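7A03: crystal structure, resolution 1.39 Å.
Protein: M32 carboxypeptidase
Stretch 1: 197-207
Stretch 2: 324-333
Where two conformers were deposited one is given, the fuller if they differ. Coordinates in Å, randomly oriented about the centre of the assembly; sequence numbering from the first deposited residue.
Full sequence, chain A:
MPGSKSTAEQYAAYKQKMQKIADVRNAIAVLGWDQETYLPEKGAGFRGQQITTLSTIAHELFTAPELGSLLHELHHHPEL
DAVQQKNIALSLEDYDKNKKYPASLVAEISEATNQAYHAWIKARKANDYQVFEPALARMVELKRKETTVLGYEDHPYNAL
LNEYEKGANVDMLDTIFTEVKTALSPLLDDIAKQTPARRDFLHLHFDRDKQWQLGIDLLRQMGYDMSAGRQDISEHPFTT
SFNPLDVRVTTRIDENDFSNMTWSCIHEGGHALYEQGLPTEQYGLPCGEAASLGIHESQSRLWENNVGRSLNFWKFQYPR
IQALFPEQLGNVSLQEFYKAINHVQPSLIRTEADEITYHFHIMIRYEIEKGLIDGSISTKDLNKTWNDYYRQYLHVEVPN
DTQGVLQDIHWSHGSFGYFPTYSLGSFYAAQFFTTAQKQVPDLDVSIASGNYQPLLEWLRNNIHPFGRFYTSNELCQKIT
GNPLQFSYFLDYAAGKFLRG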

# COMPACT_ATOMS: atom_id res chain seq x y z
N ALA A 197 -22.15 9.40 17.62
CA ALA A 197 -22.46 10.39 16.60
C ALA A 197 -23.46 9.82 15.61
O ALA A 197 -23.46 8.62 15.33
CB ALA A 197 -21.20 10.82 15.86
N ARG A 198 -24.35 10.72 15.16
CA ARG A 198 -25.17 10.54 13.98
C ARG A 198 -24.28 10.22 12.79
O ARG A 198 -23.18 10.77 12.63
CB ARG A 198 -25.94 11.84 13.70
CG ARG A 198 -27.14 11.69 12.78
CD ARG A 198 -27.65 13.05 12.32
NE ARG A 198 -28.57 12.96 11.19
CZ ARG A 198 -29.06 14.01 10.54
NH1 ARG A 198 -28.71 15.24 10.90
NH2 ARG A 198 -29.89 13.83 9.51
N ARG A 199 -24.80 9.37 11.93
CA ARG A 199 -24.02 8.60 10.96
C ARG A 199 -24.85 7.72 10.03
O ARG A 199 -24.37 7.34 8.96
CB ARG A 199 -22.90 7.77 11.62
CG ARG A 199 -21.75 7.50 10.67
CD ARG A 199 -20.75 6.48 11.18
NE ARG A 199 -19.78 6.16 10.14
CZ ARG A 199 -19.05 5.05 10.10
NH1 ARG A 199 -19.16 4.15 11.06
NH2 ARG A 199 -18.20 4.85 9.10
N ASP A 200 -26.10 7.41 10.39
CA ASP A 200 -26.86 6.50 9.54
C ASP A 200 -27.21 7.12 8.18
O ASP A 200 -27.56 6.38 7.25
CB ASP A 200 -28.07 5.92 10.26
CG ASP A 200 -29.07 6.97 10.68
OD1 ASP A 200 -28.82 8.17 10.45
OD2 ASP A 200 -30.12 6.58 11.24
N PHE A 201 -27.08 8.44 8.04
CA PHE A 201 -27.25 9.06 6.73
C PHE A 201 -26.25 8.54 5.71
O PHE A 201 -26.51 8.62 4.50
CB PHE A 201 -27.17 10.59 6.83
CG PHE A 201 -25.96 11.09 7.59
CD1 PHE A 201 -24.73 11.22 6.96
CD2 PHE A 201 -26.07 11.47 8.92
CE1 PHE A 201 -23.61 11.68 7.65
CE2 PHE A 201 -24.96 11.94 9.61
CZ PHE A 201 -23.74 12.06 8.97
N LEU A 202 -25.11 8.00 6.16
CA LEU A 202 -24.15 7.46 5.20
C LEU A 202 -24.63 6.16 4.59
O LEU A 202 -24.09 5.74 3.55
CB LEU A 202 -22.79 7.24 5.86
CG LEU A 202 -21.99 8.48 6.28
CD1 LEU A 202 -20.68 8.01 6.90
CD2 LEU A 202 -21.71 9.39 5.10
N HIS A 203 -25.64 5.52 5.19
CA HIS A 203 -26.17 4.27 4.67
C HIS A 203 -27.53 4.45 4.01
O HIS A 203 -28.24 3.46 3.78
CB HIS A 203 -26.20 3.20 5.76
CG HIS A 203 -24.84 2.72 6.15
ND1 HIS A 203 -23.92 3.52 6.78
CD2 HIS A 203 -24.23 1.52 5.96
CE1 HIS A 203 -22.81 2.84 6.98
NE2 HIS A 203 -22.97 1.62 6.50
N LEU A 204 -27.90 5.69 3.68
CA LEU A 204 -29.06 5.95 2.83
C LEU A 204 -28.70 5.57 1.38
O LEU A 204 -27.64 5.01 1.09
CB LEU A 204 -29.50 7.40 2.96
CG LEU A 204 -30.03 7.84 4.33
CD1 LEU A 204 -30.20 9.36 4.42
CD2 LEU A 204 -31.34 7.12 4.61
N HIS A 205 -29.60 5.88 0.45
CA HIS A 205 -29.40 5.52 -0.95
C HIS A 205 -28.70 6.66 -1.68
O HIS A 205 -29.24 7.77 -1.76
CB HIS A 205 -30.73 5.21 -1.64
CG HIS A 205 -30.59 4.96 -3.12
ND1 HIS A 205 -30.27 3.72 -3.63
CD2 HIS A 205 -30.72 5.79 -4.18
CE1 HIS A 205 -30.21 3.80 -4.95
NE2 HIS A 205 -30.48 5.04 -5.31
N PHE A 206 -27.53 6.38 -2.25
CA PHE A 206 -26.74 7.37 -2.97
C PHE A 206 -26.62 6.94 -4.43
O PHE A 206 -25.89 5.98 -4.73
CB PHE A 206 -25.37 7.56 -2.31
CG PHE A 206 -25.43 8.28 -0.99
CD1 PHE A 206 -25.74 7.59 0.17
CD2 PHE A 206 -25.17 9.64 -0.92
CE1 PHE A 206 -25.80 8.26 1.39
CE2 PHE A 206 -25.20 10.32 0.31
CZ PHE A 206 -25.53 9.62 1.46
N ASP A 207 -27.32 7.65 -5.31
CA ASP A 207 -27.40 7.29 -6.73
C ASP A 207 -26.05 6.93 -7.33
O ASP A 207 -25.07 7.68 -7.21
CB ASP A 207 -28.03 8.46 -7.51
CG ASP A 207 -28.14 8.17 -9.00
OD1 ASP A 207 -29.07 7.43 -9.38
OD2 ASP A 207 -27.32 8.68 -9.80
N LEU A 324 -25.38 17.68 -4.49
CA LEU A 324 -25.50 16.47 -5.29
C LEU A 324 -26.50 15.48 -4.68
O LEU A 324 -27.21 14.78 -5.42
CB LEU A 324 -24.13 15.83 -5.41
CG LEU A 324 -23.98 14.68 -6.39
CD1 LEU A 324 -24.52 15.11 -7.75
CD2 LEU A 324 -22.52 14.32 -6.46
N PHE A 325 -26.56 15.39 -3.35
CA PHE A 325 -27.38 14.40 -2.65
C PHE A 325 -28.25 15.09 -1.60
O PHE A 325 -28.18 14.78 -0.40
CB PHE A 325 -26.48 13.35 -1.98
CG PHE A 325 -25.66 12.54 -2.95
CD1 PHE A 325 -26.28 11.61 -3.77
CD2 PHE A 325 -24.29 12.69 -3.04
CE1 PHE A 325 -25.54 10.84 -4.66
CE2 PHE A 325 -23.54 11.92 -3.93
CZ PHE A 325 -24.17 11.00 -4.74
N PRO A 326 -29.11 16.02 -2.01
CA PRO A 326 -29.83 16.81 -1.00
C PRO A 326 -30.82 16.01 -0.18
O PRO A 326 -31.04 16.34 1.00
CB PRO A 326 -30.52 17.91 -1.83
CG PRO A 326 -30.72 17.28 -3.14
CD PRO A 326 -29.52 16.38 -3.38
N GLU A 327 -31.41 14.94 -0.74
CA GLU A 327 -32.34 14.14 0.04
C GLU A 327 -31.63 13.32 1.12
O GLU A 327 -32.27 12.92 2.10
CB GLU A 327 -33.17 13.23 -0.86
CG GLU A 327 -34.34 12.58 -0.13
CD GLU A 327 -35.37 11.97 -1.06
OE1 GLU A 327 -35.80 12.67 -2.00
OE2 GLU A 327 -35.75 10.80 -0.84
N GLN A 328 -30.33 13.09 0.97
CA GLN A 328 -29.58 12.33 1.95
C GLN A 328 -28.82 13.22 2.92
O GLN A 328 -28.66 12.86 4.09
CB GLN A 328 -28.58 11.40 1.24
CG GLN A 328 -29.24 10.30 0.40
CD GLN A 328 -29.86 10.83 -0.89
OE1 GLN A 328 -29.30 11.71 -1.56
NE2 GLN A 328 -31.04 10.30 -1.23
N LEU A 329 -28.35 14.37 2.47
CA LEU A 329 -27.45 15.20 3.25
C LEU A 329 -27.99 16.59 3.53
O LEU A 329 -27.34 17.36 4.24
CB LEU A 329 -26.09 15.31 2.55
CG LEU A 329 -25.40 13.97 2.31
CD1 LEU A 329 -24.13 14.17 1.49
CD2 LEU A 329 -25.08 13.32 3.65
N GLY A 330 -29.17 16.94 3.00
CA GLY A 330 -29.64 18.31 3.11
C GLY A 330 -29.98 18.75 4.52
O GLY A 330 -29.97 19.95 4.80
N ASN A 331 -30.27 17.80 5.41
CA ASN A 331 -30.50 18.09 6.82
C ASN A 331 -29.36 17.59 7.71
O ASN A 331 -29.57 17.35 8.90
CB ASN A 331 -31.85 17.51 7.27
CG ASN A 331 -31.87 15.99 7.26
OD1 ASN A 331 -31.08 15.35 6.55
ND2 ASN A 331 -32.77 15.41 8.03
N VAL A 332 -28.15 17.44 7.15
CA VAL A 332 -26.96 16.99 7.87
C VAL A 332 -25.92 18.11 7.84
O VAL A 332 -25.60 18.62 6.76
CB VAL A 332 -26.38 15.70 7.24
CG1 VAL A 332 -25.14 15.23 8.02
CG2 VAL A 332 -27.43 14.60 7.19
N SER A 333 -25.39 18.49 9.01
CA SER A 333 -24.47 19.63 9.04
C SER A 333 -23.06 19.20 8.67
O SER A 333 -22.72 18.02 8.68
CB SER A 333 -24.38 20.25 10.44
OG SER A 333 -23.82 19.35 11.39

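Two segments of the M32 carboxypeptidase chain, at least 118 residues apart in sequence where they touch, bury 524 Å² between them. They run antiparallel: the CA atoms of Phe206 and Phe325 lie 7.1 Å apart, those of Phe201 and Gln328 6.2 Å. The contact on stretch 2 begins at Phe325, which leaves one helix and stands at the N-cap of the next; its carbonyl O accepts from Gln328 N (3.1 Å) and Leu329 N (2.9 Å). Its ring offers a face to the edge of Phe206, with centroids 5.0 Å apart, planes at 69° and Phe206 CD2 3.6 Å from Phe325 CG, so that weakly positive ring hydrogens meet the pi cloud. One turn on, Gln328 points toward stretch 1 and loses 84 Å² to it. Its CG lies over the face of the Phe206 ring, 4.0 Å from the centroid, a CH-pi contact made by the aliphatic part of a polar side chain. Its amide NE2 comes within 3.1 Å of His205 O, but the angle is too poor for a hydrogen bond. Leu204 packs beside it, CD1 3.8 Å from Gln328 O. Leu329 starts sideways, yet its tip reaches both phenylalanine rings of stretch 1: CD2 is 3.9 Å from Phe201 CD1, and CD1 is 4.2 Å from Phe206 CE2. A type I turn, Leu329 to Val332, closed by Val332 N to Leu329 O (3.0 Å), then redirects the chain. Within it, Asn331 O accepts a well-aligned hydrogen bond from Arg198 NH1 (3.0 Å, 162°), near the guanidinium plane where the N-H groups point. Val332 follows with both methyls engaged: CG1 sits over the Phe201 ring, 3.7 Å from its centroid, and CG2, which also nears Phe201 CG (3.8 Å), covers one face of the guanidinium, 3.5 Å from Arg198 NH2.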